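Local coordinates for lantibiotic dehydratase (Microbispora corallina, PDB 5EHK) that catalyses the glutamyl-tRNA-dependent dehydration of serine and threonine residues in the precursor peptide of the lantibiotic NAI-107, at the interface of chains A and B. Coordinates in Å, arbitrary orientation; residue numbers count along the deposited sequence, not the author numbering. Chains: chain A/B, Lantibiotic dehydratase.

The interface of chains A and B. Residues chain A 675, 695-696, 720-721; chain B 464, 468.
Helix 460-471 of chain B lies against chain A where the loop residue A:Pro675, the 3-10 helix 695-697 and the end of helix 707-721 come together. B:Arg464 and B:Lys468, one helical turn apart, carry the chain B side. Most of the surface that chain A hides here belongs to B:Arg464, whose aliphatic stem runs between A:Pro675 and A:Gln696. Its CG packs against CB and CG of the proline ring, and the stem and the extended chain of A:Gln696 lie alongside each other, pointing opposite ways. CD of the arginine lies 3.9 Å from the amide carbon CD of A:Gln696, and the guanidinium and amide planes are turned 49° apart. A bend at chi3 (-56°) swings the guanidinium group towards A:Asp695. There NH1 remains 4.8 Å from the carboxylate oxygen OD1, so any attraction between the two is probably long-range.

A:Trp721 meets the other side chain with the benzene end of its indole: CH2 touches CG of B:Lys468 at 3.5 Å, the two side chains crossing at a slant. Within chain A the indole is held between CB of A:Pro675 over one face and CG of A:Glu720 over the other, both lying nearer the margin of the ring than its centre. Its NE1 donates to the amide oxygen OE1 of A:Gln696 at 3.2 Å; the acceptor lies in the ring plane, but the donor stands above the carbonyl plane. With OE1 engaged by the indole, NE2 faces B:Arg464, and the bond probably helps to fix the rotation of the amide; a weak bond from NE2 to the carboxylate OE2 of A:Glu720 may assist. The same OE2 lies 3.8 Å from CD of B:Lys468. The lysine amine NZ is further off, at 5.2 Å from OE2 of A:Glu720, so any electrostatic attraction is probably weak. This small patch and its two-fold twin, with the chains exchanged, probably help to hold the two dehydratase copies together in the deposited assembly.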
# COMPACT_ATOMS: atom_id res chain seq x y z
N PRO A 675 -22.50 -8.54 -15.20
CA PRO A 675 -23.91 -8.69 -14.80
C PRO A 675 -24.30 -10.16 -14.72
O PRO A 675 -25.14 -10.53 -13.90
CB PRO A 675 -24.69 -8.02 -15.95
CG PRO A 675 -23.75 -8.04 -17.11
CD PRO A 675 -22.36 -7.93 -16.53
N ASP A 695 -27.88 -4.86 -9.96
CA ASP A 695 -27.69 -3.40 -9.90
C ASP A 695 -28.84 -2.61 -10.57
O ASP A 695 -29.44 -1.71 -9.98
CB ASP A 695 -26.38 -3.00 -10.59
CG ASP A 695 -25.19 -3.84 -10.15
OD1 ASP A 695 -25.07 -4.99 -10.63
OD2 ASP A 695 -24.37 -3.36 -9.35
N GLN A 696 -29.16 -3.00 -11.80
CA GLN A 696 -30.22 -2.35 -12.58
C GLN A 696 -31.54 -2.29 -11.83
O GLN A 696 -32.40 -1.46 -12.14
CB GLN A 696 -30.46 -3.13 -13.87
CG GLN A 696 -29.34 -3.09 -14.88
CD GLN A 696 -29.63 -4.00 -16.05
OE1 GLN A 696 -30.42 -4.95 -15.93
NE2 GLN A 696 -29.00 -3.73 -17.19
N GLU A 720 -33.77 -9.85 -20.11
CA GLU A 720 -32.57 -9.25 -20.67
C GLU A 720 -31.30 -10.07 -20.44
O GLU A 720 -30.31 -9.93 -21.18
CB GLU A 720 -32.37 -7.85 -20.11
CG GLU A 720 -31.17 -7.11 -20.69
CD GLU A 720 -30.91 -5.82 -19.95
OE1 GLU A 720 -31.80 -5.44 -19.15
OE2 GLU A 720 -29.82 -5.22 -20.13
N TRP A 721 -31.29 -10.89 -19.39
CA TRP A 721 -30.09 -11.65 -19.05
C TRP A 721 -30.40 -13.14 -18.98
O TRP A 721 -29.52 -13.95 -18.70
CB TRP A 721 -29.50 -11.16 -17.72
CG TRP A 721 -29.15 -9.72 -17.73
CD1 TRP A 721 -29.81 -8.71 -17.10
CD2 TRP A 721 -28.06 -9.11 -18.43
NE1 TRP A 721 -29.19 -7.51 -17.35
CE2 TRP A 721 -28.12 -7.73 -18.17
CE3 TRP A 721 -27.05 -9.60 -19.25
CZ2 TRP A 721 -27.20 -6.84 -18.70
CZ3 TRP A 721 -26.14 -8.72 -19.78
CH2 TRP A 721 -26.22 -7.35 -19.50
N ARG B 464 -21.46 -4.08 -17.83
CA ARG B 464 -22.71 -4.32 -18.57
C ARG B 464 -22.53 -4.01 -20.04
O ARG B 464 -23.01 -4.75 -20.91
CB ARG B 464 -23.84 -3.45 -18.04
CG ARG B 464 -24.51 -3.99 -16.85
CD ARG B 464 -25.84 -3.28 -16.61
NE ARG B 464 -25.71 -1.83 -16.49
CZ ARG B 464 -25.37 -1.21 -15.36
NH1 ARG B 464 -25.05 -1.92 -14.28
NH2 ARG B 464 -25.29 0.12 -15.33
N LYS B 468 -23.49 -6.75 -22.70
CA LYS B 468 -24.51 -6.44 -23.70
C LYS B 468 -23.93 -6.47 -25.11
O LYS B 468 -24.47 -7.12 -26.00
CB LYS B 468 -25.17 -5.10 -23.42
CG LYS B 468 -26.14 -5.16 -22.24
CD LYS B 468 -26.83 -3.83 -21.96
CE LYS B 468 -25.84 -2.76 -21.45
NZ LYS B 468 -26.48 -1.43 -21.16